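Long-range contacts in putative glycyl-glycine endopeptidase lytM (Ruminococcus gnavus, PDB 3NYY), which is probably a metalloendopeptidase of the M23 family, whose relatives cut peptide bonds in bacterial cell-wall cross-bridges: residues Tyr139-Val150 / Asp188-Met199; Cys84-Lys92 / Thr166-Tyr174. All blocks are in the same frame, centred on the assembly; numbering follows the deposited sequence.

Interaction 1: Tyr139-Val150 / Asp188-Met199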
loop_
_atom_site.group_PDB
_atom_site.type_symbol
_atom_site.label_atom_id
_atom_site.label_comp_id
_atom_site.label_asym_id
_atom_site.label_seq_id
_atom_site.Cartn_x
_atom_site.Cartn_y
_atom_site.Cartn_z
ATOM N N TYR A 139 18.997 -4.917 -4.478
ATOM C CA TYR A 139 19.033 -3.902 -5.523
ATOM C C TYR A 139 18.787 -2.476 -5.010
ATOM O O TYR A 139 19.595 -1.591 -5.265
ATOM C CB TYR A 139 18.042 -4.249 -6.631
ATOM C CG TYR A 139 17.899 -3.181 -7.672
ATOM C CD1 TYR A 139 18.858 -3.004 -8.671
ATOM C CD2 TYR A 139 16.803 -2.357 -7.674
ATOM C CE1 TYR A 139 18.721 -2.001 -9.633
ATOM C CE2 TYR A 139 16.656 -1.339 -8.597
ATOM C CZ TYR A 139 17.614 -1.182 -9.598
ATOM O OH TYR A 139 17.424 -0.171 -10.512
ATOM N N TYR A 140 17.682 -2.266 -4.295
ATOM C CA TYR A 140 17.403 -0.976 -3.676
ATOM C C TYR A 140 18.234 -0.797 -2.414
ATOM O O TYR A 140 18.108 -1.576 -1.464
ATOM C CB TYR A 140 15.924 -0.841 -3.275
ATOM C CG TYR A 140 14.933 -0.735 -4.377
ATOM C CD1 TYR A 140 14.438 -1.888 -4.987
ATOM C CD2 TYR A 140 14.513 0.504 -4.818
ATOM C CE1 TYR A 140 13.510 -1.799 -6.012
ATOM C CE2 TYR A 140 13.583 0.607 -5.851
ATOM C CZ TYR A 140 13.097 -0.538 -6.427
ATOM O OH TYR A 140 12.160 -0.382 -7.454
ATOM N N PRO A 141 19.098 0.238 -2.358
ATOM C CA PRO A 141 19.729 0.523 -1.070
ATOM C C PRO A 141 18.719 1.034 -0.046
ATOM O O PRO A 141 17.666 1.572 -0.428
ATOM C CB PRO A 141 20.750 1.621 -1.385
ATOM C CG PRO A 141 20.688 1.820 -2.883
ATOM C CD PRO A 141 19.457 1.225 -3.384
ATOM N N VAL A 142 19.047 0.833 1.222
ATOM C CA VAL A 142 18.298 1.349 2.368
ATOM C C VAL A 142 19.287 2.187 3.158
ATOM O O VAL A 142 20.358 1.714 3.531
ATOM C CB VAL A 142 17.694 0.209 3.195
ATOM C CG1 VAL A 142 17.066 0.766 4.464
ATOM C CG2 VAL A 142 16.642 -0.587 2.326
ATOM N N VAL A 143 18.934 3.465 3.359
ATOM C CA VAL A 143 19.744 4.405 4.088
ATOM C C VAL A 143 19.033 4.869 5.339
ATOM O O VAL A 143 17.799 4.818 5.456
ATOM C CB VAL A 143 20.123 5.619 3.232
ATOM C CG1 VAL A 143 20.890 5.170 1.999
ATOM C CG2 VAL A 143 18.898 6.476 2.876
ATOM N N SER A 144 19.814 5.311 6.307
ATOM C CA SER A 144 19.285 5.725 7.595
ATOM C C SER A 144 18.557 7.049 7.430
ATOM O O SER A 144 19.104 8.009 6.900
ATOM C CB SER A 144 20.402 5.939 8.608
ATOM O OG SER A 144 19.878 6.162 9.936
HETATM N N MSE A 145 17.351 7.111 7.933
HETATM C CA MSE A 145 16.565 8.346 7.852
HETATM C C MSE A 145 17.136 9.430 8.750
HETATM O O MSE A 145 16.896 10.606 8.514
HETATM C CB MSE A 145 15.114 8.048 8.228
HETATM C CG MSE A 145 14.394 7.140 7.204
HETATM SE SE MSE A 145 12.639 6.575 7.815
HETATM C CE MSE A 145 11.711 8.200 7.539
ATOM N N THR A 146 17.822 9.004 9.807
ATOM C CA THR A 146 18.283 9.865 10.904
ATOM C C THR A 146 19.749 9.622 11.234
ATOM O O THR A 146 20.325 8.593 10.882
ATOM C CB THR A 146 17.487 9.541 12.209
ATOM O OG1 THR A 146 17.874 8.244 12.702
ATOM C CG2 THR A 146 15.932 9.560 11.941
ATOM N N ASP A 147 20.351 10.561 11.955
ATOM C CA ASP A 147 21.578 10.263 12.635
ATOM C C ASP A 147 21.208 9.269 13.731
ATOM O O ASP A 147 20.028 9.111 14.085
ATOM C CB ASP A 147 22.127 11.518 13.308
ATOM C CG ASP A 147 22.708 12.532 12.352
ATOM O OD1 ASP A 147 22.828 12.308 11.143
ATOM O OD2 ASP A 147 23.110 13.606 12.875
ATOM N N GLY A 148 22.212 8.633 14.297
ATOM C CA GLY A 148 21.974 7.815 15.482
ATOM C C GLY A 148 23.038 6.802 15.748
ATOM O O GLY A 148 24.203 6.998 15.342
ATOM N N VAL A 149 22.671 5.762 16.495
ATOM C CA VAL A 149 23.604 4.695 16.891
ATOM C C VAL A 149 22.922 3.390 16.545
ATOM O O VAL A 149 21.710 3.269 16.721
ATOM C CB VAL A 149 23.928 4.743 18.406
ATOM C CG1 VAL A 149 24.801 3.581 18.789
ATOM C CG2 VAL A 149 24.567 6.136 18.773
ATOM N N VAL A 150 23.678 2.435 16.022
ATOM C CA VAL A 150 23.165 1.091 15.753
ATOM C C VAL A 150 22.930 0.404 17.096
ATOM O O VAL A 150 23.878 0.142 17.842
ATOM C CB VAL A 150 24.131 0.221 14.903
ATOM C CG1 VAL A 150 23.506 -1.175 14.661
ATOM C CG2 VAL A 150 24.467 0.930 13.576
ATOM N N ASP A 188 27.970 1.395 16.634
ATOM C CA ASP A 188 28.522 2.307 15.640
ATOM C C ASP A 188 27.595 3.501 15.446
ATOM O O ASP A 188 26.382 3.356 15.381
ATOM C CB ASP A 188 28.709 1.624 14.290
ATOM C CG ASP A 188 29.918 0.675 14.242
ATOM O OD1 ASP A 188 30.735 0.659 15.206
ATOM O OD2 ASP A 188 30.014 -0.049 13.233
ATOM N N PRO A 189 28.169 4.691 15.333
ATOM C CA PRO A 189 27.414 5.868 14.996
ATOM C C PRO A 189 27.089 5.867 13.501
ATOM O O PRO A 189 27.900 5.415 12.703
ATOM C CB PRO A 189 28.393 7.004 15.357
ATOM C CG PRO A 189 29.747 6.419 15.054
ATOM C CD PRO A 189 29.625 4.976 15.485
ATOM N N VAL A 190 25.922 6.393 13.134
ATOM C CA VAL A 190 25.527 6.596 11.749
ATOM C C VAL A 190 25.063 8.058 11.568
ATOM O O VAL A 190 24.572 8.699 12.522
ATOM C CB VAL A 190 24.409 5.616 11.249
ATOM C CG1 VAL A 190 24.953 4.162 11.259
ATOM C CG2 VAL A 190 23.134 5.767 12.008
ATOM N N LYS A 191 25.247 8.566 10.355
ATOM C CA LYS A 191 24.688 9.822 9.924
ATOM C C LYS A 191 23.529 9.527 8.994
ATOM O O LYS A 191 23.518 8.532 8.231
ATOM C CB LYS A 191 25.732 10.697 9.205
ATOM C CG LYS A 191 26.866 11.190 10.111
ATOM C CD LYS A 191 26.410 12.168 11.153
ATOM C CE LYS A 191 26.110 13.532 10.546
ATOM N NZ LYS A 191 25.929 14.565 11.622
ATOM N N ALA A 192 22.517 10.405 9.039
ATOM C CA ALA A 192 21.393 10.300 8.100
ATOM C C ALA A 192 21.905 10.254 6.676
ATOM O O ALA A 192 22.819 11.014 6.295
ATOM C CB ALA A 192 20.446 11.478 8.308
ATOM N N GLY A 193 21.373 9.325 5.902
ATOM C CA GLY A 193 21.810 9.072 4.525
ATOM C C GLY A 193 22.831 7.962 4.364
ATOM O O GLY A 193 23.055 7.493 3.251
ATOM N N ASP A 194 23.426 7.518 5.470
ATOM C CA ASP A 194 24.383 6.393 5.424
ATOM C C ASP A 194 23.687 5.095 5.057
ATOM O O ASP A 194 22.601 4.823 5.536
ATOM C CB ASP A 194 25.095 6.167 6.753
ATOM C CG ASP A 194 26.125 7.233 7.091
ATOM O OD1 ASP A 194 26.437 8.082 6.243
ATOM O OD2 ASP A 194 26.624 7.198 8.234
ATOM N N LEU A 195 24.380 4.276 4.279
ATOM C CA LEU A 195 23.879 2.959 3.936
ATOM C C LEU A 195 23.702 2.087 5.168
ATOM O O LEU A 195 24.619 1.975 5.984
ATOM C CB LEU A 195 24.851 2.302 2.969
ATOM C CG LEU A 195 24.364 0.998 2.351
ATOM C CD1 LEU A 195 23.194 1.185 1.350
ATOM C CD2 LEU A 195 25.516 0.238 1.670
ATOM N N LEU A 196 22.528 1.479 5.289
ATOM C CA LEU A 196 22.270 0.446 6.294
ATOM C C LEU A 196 22.279 -0.971 5.708
ATOM O O LEU A 196 22.552 -1.929 6.443
ATOM C CB LEU A 196 20.927 0.680 7.008
ATOM C CG LEU A 196 20.803 1.979 7.806
ATOM C CD1 LEU A 196 19.381 2.130 8.469
ATOM C CD2 LEU A 196 21.977 2.147 8.834
ATOM N N GLY A 197 21.956 -1.126 4.418
ATOM C CA GLY A 197 21.891 -2.440 3.789
ATOM C C GLY A 197 21.087 -2.314 2.508
ATOM O O GLY A 197 20.940 -1.211 1.989
ATOM N N TYR A 198 20.624 -3.450 1.989
ATOM C CA TYR A 198 19.837 -3.486 0.758
ATOM C C TYR A 198 18.535 -4.145 1.021
ATOM O O TYR A 198 18.449 -5.140 1.767
ATOM C CB TYR A 198 20.565 -4.216 -0.386
ATOM C CG TYR A 198 21.767 -3.407 -0.833
ATOM C CD1 TYR A 198 22.981 -3.514 -0.143
ATOM C CD2 TYR A 198 21.672 -2.519 -1.890
ATOM C CE1 TYR A 198 24.071 -2.758 -0.525
ATOM C CE2 TYR A 198 22.769 -1.756 -2.267
ATOM C CZ TYR A 198 23.946 -1.872 -1.587
ATOM O OH TYR A 198 25.034 -1.096 -1.993
HETATM N N MSE A 199 17.503 -3.563 0.403
HETATM C CA MSE A 199 16.121 -4.030 0.546
HETATM C C MSE A 199 16.030 -5.498 0.121
HETATM O O MSE A 199 16.578 -5.884 -0.925
HETATM C CB MSE A 199 15.204 -3.217 -0.324
HETATM C CG MSE A 199 13.743 -3.473 -0.075
HETATM SE SE MSE A 199 12.592 -2.667 -1.401
HETATM C CE MSE A 199 12.769 -0.893 -0.822
HETATM O O HOH W 1 16.184 -4.714 -3.504
#
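A classic beta bulge marks the antiparallel pairing of strands 141-143 and 195-198 in a three-stranded sheet. L196 and G197 both face V142. V142 O takes a bond of 2.8 Å from L196 N and a weak one from G197 N, while V142 N gives to G197 O. S144 N binds D194 O, and S144 O accepts from G193 N inside the type II turn K191-D194. V190 and G148 bond to each other through both N and O, pairing strands 148-150 and 189-190 in the large antiparallel sheet. D147, in the loop before strand 148-150, turns its carboxylate to the K191-A192 backbone (CG anti to the carbonyl carbon, chi1 -73°). There D147 OD1 receives A192 N at 2.9 Å on its anti lone pair. K191 lies alongside and sets its NZ above the carboxylate plane, 3.2 Å from D147 OD2, in a salt bridge. With an alanine here, the A192 amide and the K191 ammonium would probably lose these mates. M199 N bonds to Y140 O at 2.8 Å. M199, a selenomethionine, sets its SE 4.7 Å from the Y140 ring centroid, an oblique Met-aromatic contact. The M23 peptidase fold carries both pairings, joined by loop 144-147 and turn K191-D194.

Interaction 2: Cys84-Lys92 / Thr166-Tyr174; sequences CRAIWNDVK and TAPTGAYFY. With SO4 (sulfate ion), chain F.
D90 grips T169 with both carboxylate oxygens. D90 OD1 accepts the T169 hydroxyl, OG1, at 2.7 Å, on its syn side and 20° out of the carboxylate plane. D90 OD2 takes T169 N at 2.9 Å on its syn lone pair, with an N-H...O angle of 159°. OD2 has a second donor, a water (water 2). The same water donates to A86 O at 2.7 Å and accepts from A171 N at 2.9 Å. One water thus satisfies a helix carbonyl and a loop amide and also ties them to the aspartate. T169 lies in the type I beta turn A167-G170, which G170 N closes by bonding to A167 O. This turn belongs to the hairpin between strands 162-166 and 172-178 of the M23 domain. It rests against helix 77-88 of the N-terminal region, at A86, and the chain that follows. T169 CG2 is anti to the backbone N (chi1 of OG1 is -52°), which turns the methyl onto the helix, 3.6 Å from A86 CA. The CB atoms of A86 and A171 also meet. V91 CG2 approaches the F173 ring obliquely, 3.8 Å from F173 CZ. The R85 chain runs away from the hairpin, extended from CG to NE. Its NH1 and NH2 both bind sulfate O1, and NH1 also reaches O2. NH2 forms a salt bridge with D36. The sulfate, probably from the crystallisation liquor, is also held by W77 NE1.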
loop_
_atom_site.group_PDB
_atom_site.type_symbol
_atom_site.label_atom_id
_atom_site.label_comp_id
_atom_site.label_asym_id
_atom_site.label_seq_id
_atom_site.Cartn_x
_atom_site.Cartn_y
_atom_site.Cartn_z
ATOM N N CYS A 84 6.670 13.945 20.092
ATOM C CA CYS A 84 6.412 14.442 18.741
ATOM C C CYS A 84 7.738 14.717 18.018
ATOM O O CYS A 84 7.903 14.282 16.872
ATOM C CB CYS A 84 5.573 15.700 18.761
ATOM S SG CYS A 84 3.914 15.484 19.465
ATOM N N ARG A 85 8.668 15.406 18.674
ATOM C CA ARG A 85 9.956 15.685 18.037
ATOM C C ARG A 85 10.794 14.419 17.795
ATOM O O ARG A 85 11.526 14.318 16.806
ATOM C CB ARG A 85 10.744 16.699 18.860
ATOM C CG ARG A 85 10.161 18.125 18.825
ATOM C CD ARG A 85 11.043 18.992 19.661
ATOM N NE ARG A 85 10.594 20.374 19.603
ATOM C CZ ARG A 85 10.370 21.172 20.639
ATOM N NH1 ARG A 85 10.558 20.773 21.890
ATOM N NH2 ARG A 85 9.958 22.424 20.416
ATOM N N ALA A 86 10.646 13.412 18.660
ATOM C CA ALA A 86 11.396 12.158 18.485
ATOM C C ALA A 86 10.983 11.495 17.153
ATOM O O ALA A 86 11.824 10.892 16.493
ATOM C CB ALA A 86 11.139 11.206 19.650
ATOM N N ILE A 87 9.708 11.575 16.759
ATOM C CA ILE A 87 9.231 11.014 15.501
ATOM C C ILE A 87 9.648 11.870 14.300
ATOM O O ILE A 87 10.068 11.344 13.275
ATOM C CB ILE A 87 7.714 10.831 15.503
ATOM C CG1 ILE A 87 7.319 9.839 16.586
ATOM C CG2 ILE A 87 7.106 10.336 14.138
ATOM C CD1 ILE A 87 5.826 9.891 16.874
ATOM N N TRP A 88 9.490 13.186 14.442
ATOM C CA TRP A 88 9.500 14.114 13.293
ATOM C C TRP A 88 10.827 14.824 13.094
ATOM O O TRP A 88 11.216 15.026 11.949
ATOM C CB TRP A 88 8.375 15.166 13.395
ATOM C CG TRP A 88 7.044 14.562 13.182
ATOM C CD1 TRP A 88 6.329 13.873 14.101
ATOM C CD2 TRP A 88 6.301 14.531 11.958
ATOM N NE1 TRP A 88 5.144 13.402 13.510
ATOM C CE2 TRP A 88 5.115 13.806 12.207
ATOM C CE3 TRP A 88 6.518 15.033 10.680
ATOM C CZ2 TRP A 88 4.165 13.577 11.227
ATOM C CZ3 TRP A 88 5.514 14.852 9.702
ATOM C CH2 TRP A 88 4.373 14.111 9.975
ATOM N N ASN A 89 11.527 15.209 14.160
ATOM C CA ASN A 89 12.600 16.197 14.022
ATOM C C ASN A 89 13.964 15.684 13.576
ATOM O O ASN A 89 14.817 16.492 13.138
ATOM C CB ASN A 89 12.739 17.023 15.300
ATOM C CG ASN A 89 11.650 18.063 15.444
ATOM O OD1 ASN A 89 10.519 17.858 15.004
ATOM N ND2 ASN A 89 12.000 19.200 16.038
ATOM N N ASP A 90 14.197 14.377 13.718
ATOM C CA ASP A 90 15.474 13.772 13.351
ATOM C C ASP A 90 15.517 13.260 11.912
ATOM O O ASP A 90 16.608 12.889 11.440
ATOM C CB ASP A 90 15.896 12.625 14.293
ATOM C CG ASP A 90 16.114 13.065 15.733
ATOM O OD1 ASP A 90 16.289 14.287 16.014
ATOM O OD2 ASP A 90 16.108 12.161 16.602
ATOM N N VAL A 91 14.386 13.222 11.217
ATOM C CA VAL A 91 14.319 12.674 9.868
ATOM C C VAL A 91 14.837 13.687 8.881
ATOM O O VAL A 91 14.197 14.736 8.640
ATOM C CB VAL A 91 12.880 12.241 9.539
ATOM C CG1 VAL A 91 12.713 11.821 8.062
ATOM C CG2 VAL A 91 12.491 11.028 10.511
ATOM N N LYS A 92 15.971 13.347 8.284
ATOM C CA LYS A 92 16.611 14.141 7.217
ATOM C C LYS A 92 16.323 13.568 5.821
ATOM O O LYS A 92 16.175 14.321 4.873
ATOM C CB LYS A 92 18.146 14.130 7.437
ATOM C CG LYS A 92 18.911 14.952 6.428
ATOM C CD LYS A 92 20.377 15.175 6.790
ATOM C CE LYS A 92 21.001 16.068 5.719
ATOM N NZ LYS A 92 22.491 16.053 5.884
ATOM N N THR A 166 18.864 4.015 17.018
ATOM C CA THR A 166 18.324 4.929 17.985
ATOM C C THR A 166 18.794 6.326 17.623
ATOM O O THR A 166 20.011 6.600 17.576
ATOM C CB THR A 166 18.689 4.557 19.405
ATOM O OG1 THR A 166 18.152 3.264 19.694
ATOM C CG2 THR A 166 18.100 5.576 20.446
ATOM N N ALA A 167 17.824 7.193 17.369
ATOM C CA ALA A 167 18.068 8.533 16.840
ATOM C C ALA A 167 18.278 9.472 18.046
ATOM O O ALA A 167 17.880 9.126 19.164
ATOM C CB ALA A 167 16.921 9.014 15.952
ATOM N N PRO A 168 18.900 10.634 17.823
ATOM C CA PRO A 168 19.315 11.463 18.977
ATOM C C PRO A 168 18.194 11.966 19.884
ATOM O O PRO A 168 18.403 12.144 21.084
ATOM C CB PRO A 168 20.052 12.646 18.333
ATOM C CG PRO A 168 20.141 12.397 16.904
ATOM C CD PRO A 168 19.390 11.151 16.541
ATOM N N THR A 169 17.006 12.218 19.324
ATOM C CA THR A 169 15.852 12.669 20.091
ATOM C C THR A 169 15.127 11.535 20.817
ATOM O O THR A 169 14.261 11.798 21.668
ATOM C CB THR A 169 14.918 13.551 19.231
ATOM O OG1 THR A 169 15.706 14.593 18.622
ATOM C CG2 THR A 169 13.814 14.229 20.094
ATOM N N GLY A 170 15.503 10.283 20.503
ATOM C CA GLY A 170 15.119 9.126 21.302
ATOM C C GLY A 170 14.289 8.039 20.642
ATOM O O GLY A 170 14.023 7.002 21.252
ATOM N N ALA A 171 13.860 8.267 19.426
ATOM C CA ALA A 171 13.103 7.230 18.743
ATOM C C ALA A 171 14.003 6.123 18.208
ATOM O O ALA A 171 15.181 6.321 17.943
ATOM C CB ALA A 171 12.263 7.817 17.590
ATOM N N TYR A 172 13.415 4.936 18.094
ATOM C CA TYR A 172 14.086 3.766 17.530
ATOM C C TYR A 172 13.491 3.551 16.137
ATOM O O TYR A 172 12.292 3.308 15.997
ATOM C CB TYR A 172 13.814 2.570 18.422
ATOM C CG TYR A 172 14.428 1.273 17.958
ATOM C CD1 TYR A 172 13.721 0.438 17.151
ATOM C CD2 TYR A 172 15.638 0.826 18.443
ATOM C CE1 TYR A 172 14.242 -0.780 16.721
ATOM C CE2 TYR A 172 16.156 -0.408 18.031
ATOM C CZ TYR A 172 15.438 -1.202 17.197
ATOM O OH TYR A 172 15.916 -2.443 16.784
ATOM N N PHE A 173 14.346 3.630 15.116
ATOM C CA PHE A 173 13.955 3.386 13.732
ATOM C C PHE A 173 14.338 1.969 13.357
ATOM O O PHE A 173 15.498 1.584 13.470
ATOM C CB PHE A 173 14.639 4.421 12.827
ATOM C CG PHE A 173 14.015 5.784 12.926
ATOM C CD1 PHE A 173 14.211 6.614 14.023
ATOM C CD2 PHE A 173 13.180 6.217 11.907
ATOM C CE1 PHE A 173 13.546 7.858 14.093
ATOM C CE2 PHE A 173 12.557 7.429 11.950
ATOM C CZ PHE A 173 12.725 8.262 13.053
ATOM N N TYR A 174 13.349 1.199 12.893
ATOM C CA TYR A 174 13.466 -0.216 12.658
ATOM C C TYR A 174 13.368 -0.515 11.194
ATOM O O TYR A 174 12.389 -0.121 10.586
ATOM C CB TYR A 174 12.316 -0.894 13.429
ATOM C CG TYR A 174 12.147 -2.391 13.265
ATOM C CD1 TYR A 174 13.098 -3.279 13.756
ATOM C CD2 TYR A 174 11.025 -2.924 12.652
ATOM C CE1 TYR A 174 12.896 -4.652 13.617
ATOM C CE2 TYR A 174 10.836 -4.279 12.549
ATOM C CZ TYR A 174 11.773 -5.142 13.038
ATOM O OH TYR A 174 11.607 -6.522 12.913
HETATM S S SO4 F . 9.839 23.542 24.101
HETATM O O1 SO4 F . 8.965 23.001 23.054
HETATM O O2 SO4 F . 10.786 22.513 24.515
HETATM O O3 SO4 F . 10.529 24.701 23.572
HETATM O O4 SO4 F . 8.939 23.882 25.207
HETATM O O HOH W 2 14.241 10.460 17.562
#

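The centres of interactions 1 and 2 lie about 13 Å apart, and their segments alternate along the chain. They meet at two probable backbone hydrogen bonds and reach the same sheet. M145 O lies 2.9 Å from K92 N, which ties the loop 144-147 to the chain leaving helix 77-88. V149 O lies 3.0 Å from T166 N, where strands 148-153 and 162-166 pair. Packing fills in between: T146 CG2 is 3.4 Å from D90 O, and D147 O is 3.3 Å from P168 CD. D147 and D90 thus sit near one junction, each with its carboxylate bound to a different loop. The sulfate is bound on the R85 side of interaction 2, away from interaction 1.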